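Local coordinates for protein putative glucosidase lplD, ALPHA-GALACTURONIDASE (Bacillus subtilis, PDB 3FEF) that hydrolyses alpha-1,4-linked di-galacturonate, releasing galacturonate, as an NAD(+)- and manganese-dependent glycosidase of family 4 that assembles into a homotetramer, at residues Asp89-Glu92 with Val93-His96; Thr293-Ser296 with Phe297-Gln300. One frame throughout, in Å; residues are numbered along the deposited sequence.

Contact 1 (Asp89-Glu92 with Val93-His96); sequences DDME and VDVH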
ATOM      1  N   ASP A  89       5.999 -16.021  40.459  1.00 40.55           N
ATOM      2  CA  ASP A  89       7.153 -15.272  40.974  1.00 41.42           C
ATOM      3  C   ASP A  89       7.709 -14.304  39.918  1.00 38.21           C
ATOM      4  O   ASP A  89       8.030 -13.164  40.228  1.00 40.52           O
ATOM      5  CB  ASP A  89       8.253 -16.211  41.493  1.00 44.86           C
ATOM      6  CG  ASP A  89       7.768 -17.113  42.624  1.00 49.61           C
ATOM      7  OD1 ASP A  89       6.968 -16.655  43.475  1.00 52.18           O
ATOM      8  OD2 ASP A  89       8.177 -18.290  42.661  1.00 52.12           O
ATOM      9  N   ASP A  90       7.803 -14.746  38.669  1.00 36.33           N
ATOM     10  CA  ASP A  90       8.217 -13.846  37.594  1.00 34.64           C
ATOM     11  C   ASP A  90       7.253 -12.665  37.500  1.00 34.97           C
ATOM     12  O   ASP A  90       7.664 -11.521  37.307  1.00 32.56           O
ATOM     13  CB  ASP A  90       8.266 -14.584  36.262  1.00 35.74           C
ATOM     14  CG  ASP A  90       9.350 -15.633  36.224  1.00 40.81           C
ATOM     15  OD1 ASP A  90      10.331 -15.496  36.986  1.00 41.67           O
ATOM     16  OD2 ASP A  90       9.227 -16.598  35.436  1.00 43.56           O
HETATM   17  N   MSE A  91       5.972 -12.951  37.679  1.00 33.30           N
HETATM   18  CA  MSE A  91       4.941 -11.937  37.528  1.00 37.97           C
HETATM   19  C   MSE A  91       5.000 -10.865  38.615  1.00 36.39           C
HETATM   20  O   MSE A  91       4.747  -9.683  38.348  1.00 36.55           O
HETATM   21  CB  MSE A  91       3.560 -12.590  37.477  1.00 40.02           C
HETATM   22  CG  MSE A  91       2.538 -11.733  36.789  1.00 45.20           C
HETATM   23 SE   MSE A  91       0.897 -12.693  36.339  1.00 52.31          SE
HETATM   24  CE  MSE A  91      -0.152 -11.124  35.783  1.00 46.83           C
ATOM     25  N   GLU A  92       5.336 -11.279  39.833  1.00 34.76           N
ATOM     26  CA  GLU A  92       5.517 -10.357  40.937  1.00 35.26           C
ATOM     27  C   GLU A  92       6.523  -9.265  40.545  1.00 32.82           C
ATOM     28  O   GLU A  92       6.357  -8.087  40.879  1.00 33.09           O
ATOM     29  CB  GLU A  92       5.991 -11.123  42.174  1.00 41.15           C
ATOM     30  CG  GLU A  92       5.936 -10.334  43.482  1.00 48.75           C
ATOM     31  CD  GLU A  92       6.204 -11.219  44.703  1.00 54.79           C
ATOM     32  OE1 GLU A  92       5.528 -12.266  44.841  1.00 57.88           O
ATOM     33  OE2 GLU A  92       7.090 -10.873  45.522  1.00 56.48           O
ATOM     34  N   VAL A  93       7.565  -9.668  39.831  1.00 33.98           N
ATOM     35  CA  VAL A  93       8.507  -8.727  39.234  1.00 34.99           C
ATOM     36  C   VAL A  93       7.843  -7.909  38.104  1.00 33.84           C
ATOM     37  O   VAL A  93       7.817  -6.692  38.171  1.00 35.29           O
ATOM     38  CB  VAL A  93       9.761  -9.447  38.718  1.00 36.17           C
ATOM     39  CG1 VAL A  93      10.732  -8.445  38.071  1.00 36.78           C
ATOM     40  CG2 VAL A  93      10.438 -10.202  39.866  1.00 34.48           C
ATOM     41  N   ASP A  94       7.285  -8.568  37.092  1.00 32.18           N
ATOM     42  CA  ASP A  94       6.563  -7.836  36.035  1.00 33.43           C
ATOM     43  C   ASP A  94       5.695  -6.730  36.649  1.00 30.85           C
ATOM     44  O   ASP A  94       5.787  -5.566  36.287  1.00 29.33           O
ATOM     45  CB  ASP A  94       5.622  -8.761  35.245  1.00 34.08           C
ATOM     46  CG  ASP A  94       6.341  -9.889  34.534  1.00 35.85           C
ATOM     47  OD1 ASP A  94       7.576  -9.824  34.405  1.00 37.40           O
ATOM     48  OD2 ASP A  94       5.663 -10.841  34.089  1.00 36.50           O
ATOM     49  N   VAL A  95       4.838  -7.116  37.577  1.00 31.37           N
ATOM     50  CA  VAL A  95       3.787  -6.231  38.057  1.00 30.11           C
ATOM     51  C   VAL A  95       4.210  -5.261  39.163  1.00 30.68           C
ATOM     52  O   VAL A  95       3.730  -4.142  39.196  1.00 33.20           O
ATOM     53  CB  VAL A  95       2.545  -7.048  38.491  1.00 29.90           C
ATOM     54  CG1 VAL A  95       1.415  -6.133  38.923  1.00 27.33           C
ATOM     55  CG2 VAL A  95       2.096  -7.960  37.338  1.00 31.27           C
ATOM     56  N   HIS A  96       5.103  -5.661  40.062  1.00 30.64           N
ATOM     57  CA  HIS A  96       5.365  -4.821  41.248  1.00 30.64           C
ATOM     58  C   HIS A  96       6.694  -4.060  41.309  1.00 28.16           C
ATOM     59  O   HIS A  96       6.764  -2.964  41.891  1.00 28.71           O
ATOM     60  CB  HIS A  96       5.129  -5.614  42.548  1.00 30.92           C
ATOM     61  CG  HIS A  96       3.699  -6.001  42.750  1.00 31.50           C
ATOM     62  ND1 HIS A  96       2.724  -5.085  43.086  1.00 31.12           N
ATOM     63  CD2 HIS A  96       3.069  -7.194  42.623  1.00 30.78           C
ATOM     64  CE1 HIS A  96       1.560  -5.701  43.179  1.00 33.08           C
ATOM     65  NE2 HIS A  96       1.741  -6.982  42.903  1.00 34.26           N
TER

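Contact 2 (Thr293-Ser296 with Phe297-Gln300); sequences TPIS and FRKQ. With SO4 (sulfate ion), chain E.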
ATOM      1  N   THR A 293      -4.805  -5.447  40.233  1.00 29.89           N
ATOM      2  CA  THR A 293      -4.734  -6.847  40.621  1.00 30.53           C
ATOM      3  C   THR A 293      -3.319  -7.162  41.085  1.00 31.55           C
ATOM      4  O   THR A 293      -2.422  -7.330  40.258  1.00 32.71           O
ATOM      5  CB  THR A 293      -5.062  -7.774  39.445  1.00 30.66           C
ATOM      6  OG1 THR A 293      -6.392  -7.515  38.991  1.00 31.84           O
ATOM      7  CG2 THR A 293      -4.938  -9.249  39.856  1.00 28.90           C
ATOM      8  N   PRO A 294      -3.116  -7.257  42.407  1.00 30.43           N
ATOM      9  CA  PRO A 294      -1.786  -7.512  42.957  1.00 29.18           C
ATOM     10  C   PRO A 294      -1.437  -8.970  42.751  1.00 29.22           C
ATOM     11  O   PRO A 294      -2.339  -9.803  42.642  1.00 27.88           O
ATOM     12  CB  PRO A 294      -1.961  -7.222  44.459  1.00 31.58           C
ATOM     13  CG  PRO A 294      -3.482  -7.069  44.707  1.00 31.07           C
ATOM     14  CD  PRO A 294      -4.184  -7.415  43.418  1.00 30.71           C
ATOM     15  N   ILE A 295      -0.153  -9.308  42.712  1.00 30.52           N
ATOM     16  CA  ILE A 295       0.200 -10.703  42.439  1.00 32.09           C
ATOM     17  C   ILE A 295      -0.240 -11.658  43.545  1.00 33.02           C
ATOM     18  O   ILE A 295      -0.406 -12.848  43.307  1.00 35.61           O
ATOM     19  CB  ILE A 295       1.683 -10.891  42.161  1.00 33.74           C
ATOM     20  CG1 ILE A 295       2.069 -10.106  40.903  1.00 37.45           C
ATOM     21  CG2 ILE A 295       2.005 -12.379  41.974  1.00 33.19           C
ATOM     22  CD1 ILE A 295       1.089 -10.288  39.743  1.00 39.12           C
ATOM     23  N   SER A 296      -0.426 -11.135  44.750  1.00 32.84           N
ATOM     24  CA  SER A 296      -0.875 -11.949  45.870  1.00 35.22           C
ATOM     25  C   SER A 296      -2.293 -12.460  45.609  1.00 34.80           C
ATOM     26  O   SER A 296      -2.633 -13.587  45.967  1.00 33.14           O
ATOM     27  CB  SER A 296      -0.851 -11.123  47.150  1.00 32.58           C
ATOM     28  OG  SER A 296      -1.709 -10.009  47.003  1.00 38.91           O
ATOM     29  N   PHE A 297      -3.118 -11.630  44.976  1.00 35.08           N
ATOM     30  CA  PHE A 297      -4.449 -12.064  44.637  1.00 34.37           C
ATOM     31  C   PHE A 297      -4.362 -13.300  43.753  1.00 36.06           C
ATOM     32  O   PHE A 297      -5.132 -14.247  43.919  1.00 36.33           O
ATOM     33  CB  PHE A 297      -5.248 -10.976  43.924  1.00 35.20           C
ATOM     34  CG  PHE A 297      -6.570 -11.467  43.404  1.00 35.49           C
ATOM     35  CD1 PHE A 297      -7.704 -11.413  44.195  1.00 36.03           C
ATOM     36  CD2 PHE A 297      -6.665 -12.029  42.146  1.00 36.17           C
ATOM     37  CE1 PHE A 297      -8.919 -11.890  43.732  1.00 34.10           C
ATOM     38  CE2 PHE A 297      -7.874 -12.513  41.683  1.00 37.58           C
ATOM     39  CZ  PHE A 297      -9.002 -12.440  42.479  1.00 35.17           C
ATOM     40  N   ARG A 298      -3.413 -13.301  42.822  1.00 34.41           N
ATOM     41  CA  ARG A 298      -3.309 -14.407  41.874  1.00 36.38           C
ATOM     42  C   ARG A 298      -2.787 -15.659  42.533  1.00 36.01           C
ATOM     43  O   ARG A 298      -3.136 -16.762  42.125  1.00 35.69           O
ATOM     44  CB  ARG A 298      -2.428 -14.041  40.661  1.00 37.67           C
ATOM     45  CG  ARG A 298      -3.010 -12.890  39.826  1.00 39.38           C
ATOM     46  CD  ARG A 298      -2.190 -12.579  38.571  1.00 40.40           C
ATOM     47  NE  ARG A 298      -2.697 -11.372  37.927  1.00 38.36           N
ATOM     48  CZ  ARG A 298      -3.654 -11.367  37.009  1.00 38.04           C
ATOM     49  NH1 ARG A 298      -4.074 -10.221  36.487  1.00 40.25           N
ATOM     50  NH2 ARG A 298      -4.186 -12.503  36.606  1.00 36.90           N
ATOM     51  N   LYS A 299      -1.914 -15.500  43.523  1.00 37.34           N
ATOM     52  CA  LYS A 299      -1.408 -16.671  44.233  1.00 39.25           C
ATOM     53  C   LYS A 299      -2.529 -17.264  45.072  1.00 37.80           C
ATOM     54  O   LYS A 299      -2.763 -18.475  45.043  1.00 36.34           O
ATOM     55  CB  LYS A 299      -0.178 -16.328  45.071  1.00 41.33           C
ATOM     56  CG  LYS A 299       1.051 -16.105  44.203  1.00 43.72           C
ATOM     57  CD  LYS A 299       2.304 -15.834  45.010  1.00 45.01           C
ATOM     58  CE  LYS A 299       3.523 -15.926  44.104  1.00 45.10           C
ATOM     59  NZ  LYS A 299       4.663 -15.110  44.624  1.00 48.09           N
ATOM     60  N   GLN A 300      -3.257 -16.392  45.759  1.00 36.88           N
ATOM     61  CA  GLN A 300      -4.423 -16.801  46.526  1.00 40.74           C
ATOM     62  C   GLN A 300      -5.459 -17.485  45.630  1.00 41.51           C
ATOM     63  O   GLN A 300      -5.897 -18.601  45.908  1.00 38.47           O
ATOM     64  CB  GLN A 300      -5.057 -15.596  47.225  1.00 41.19           C
ATOM     65  CG  GLN A 300      -6.314 -15.936  47.989  1.00 48.22           C
ATOM     66  CD  GLN A 300      -6.858 -14.759  48.789  1.00 53.76           C
ATOM     67  OE1 GLN A 300      -7.953 -14.834  49.363  1.00 56.87           O
ATOM     68  NE2 GLN A 300      -6.094 -13.659  48.834  1.00 54.68           N
TER
HETATM   69  S   SO4 E   2      -6.964 -11.754  34.543  1.00 60.65           S
HETATM   70  O1  SO4 E   2      -7.902 -12.635  35.229  1.00 62.76           O
HETATM   71  O2  SO4 E   2      -6.615 -10.615  35.384  1.00 60.91           O
HETATM   72  O3  SO4 E   2      -7.589 -11.283  33.315  1.00 62.65           O
HETATM   73  O4  SO4 E   2      -5.759 -12.498  34.206  1.00 62.34           O
HETATM   74  O   HOH W   1      -2.133  -8.682  37.787  1.00 30.68           O

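Contact 1 (Asp89-Glu92 with Val93-His96)
Met91, present as selenomethionine, and Val95 meet one turn apart on helix 88-96, Met91 CG lying 3.8 Å from Val95 CG2. The same CG2 methyl rests 3.3 Å from Met91 O, the carbonyl that accepts the bond from Val95 N at 2.7 Å. With CG anti to the backbone N (chi1 -157°) and an extended chain beyond it, Met91 runs out from the helix, its selenium-bearing end well clear of the backbone.

Two further helical bonds flank this one. Asp94 N reaches Asp90 O at 3.0 Å. His96 N bonds to Glu92 O at 2.9 Å, while His96 CB sits 3.2 Å from the same oxygen, which lies at the edge of the imidazole, near its plane. Val95 CG1 covers one ring face over its centre.

Asp94 turns CG back beside its own backbone N (chi1 -61°), bringing OD2 within 3.7 Å of Met91 CA, and the carboxylate stays close to the helix backbone instead of reaching outward.

Farther out, salt bridges fix the acids: Asp94 OD2 pairs with Arg121, and Asp89 OD1 and Glu92 OE1 both pair with Lys299. His96 ND1 bonds to Glu99 OE2, and its NE2 accepts from the backbone N of Ile295, so both ring nitrogens are engaged. This pattern is consistent with a proton on ND1 and a neutral ring, and the Glu99 carboxylate would probably favour that proton position. The chemistry therefore divides the helix: the selenoether chain of Met91 and the methyls of Val95, both buried, pack against helix 295-314, whereas Asp89, Glu92 and Asp94 are held by cations and His96 bridges a carboxylate and a backbone N-H.

Contact 2 (Thr293-Ser296 with Phe297-Gln300)
Thr293 and Arg298 cross at about a right angle just before and within the first turns of helix 295-314, and Thr293 CG2 sits over one face of the guanidinium, 3.6 Å from Arg298 NH1. Among apolar contacts, Ile295 CD1 lies 4.2 Å from Arg298 CD and reaches the guanidinium edge, while Pro294 CD packs on Phe297 CB at 3.8 Å.

Polar contacts gather on Arg298, whose chain is extended from CG to NE. A water lying in the guanidinium plane accepts from Arg298 NE at 2.8 Å and donates to Thr293 O. A sulfate, probably from the crystallisation liquor, takes bonds from Arg298 NH1 to O2 (2.8 Å) and from NH2 to O4 (2.9 Å). Arg271 also binds this sulfate and the Thr293 hydroxyl.

Along the backbone, Pro294 is the N-cap. Weak bonds run from Phe297 N to Pro294 O and Arg298 N to Ile295 O; Ile295 O also accepts from Lys299 N, the first full-turn bond, and Gln300 N to Ser296 O follows at 2.9 Å.

Arg298 and Arg271 thus form a sulfate site near the active centre, which may mark where an anionic part of the substrate lies.

How the contacts relate
From the N terminus, contact 1 comes first, on helix 88-96 after strand 78-81 of the parallel Rossmann-type sheet. Contact 2 follows some 200 residues later, at the start of helix 295-314 in the C-terminal domain of the family. Each lies within one continuous run of chain and closes no long loop; they follow in series, neither nested nor crossed. The centres of contact 1 and contact 2 are 10 Å apart, and the two touch directly. Met91 CE packs 3.3 Å from Arg298 NE, and Glu92 CA lies 3.5 Å from Ile295 CG1. Together they join the Rossmann-type part, which probably binds NAD(+), to the C-terminal part near the active centre.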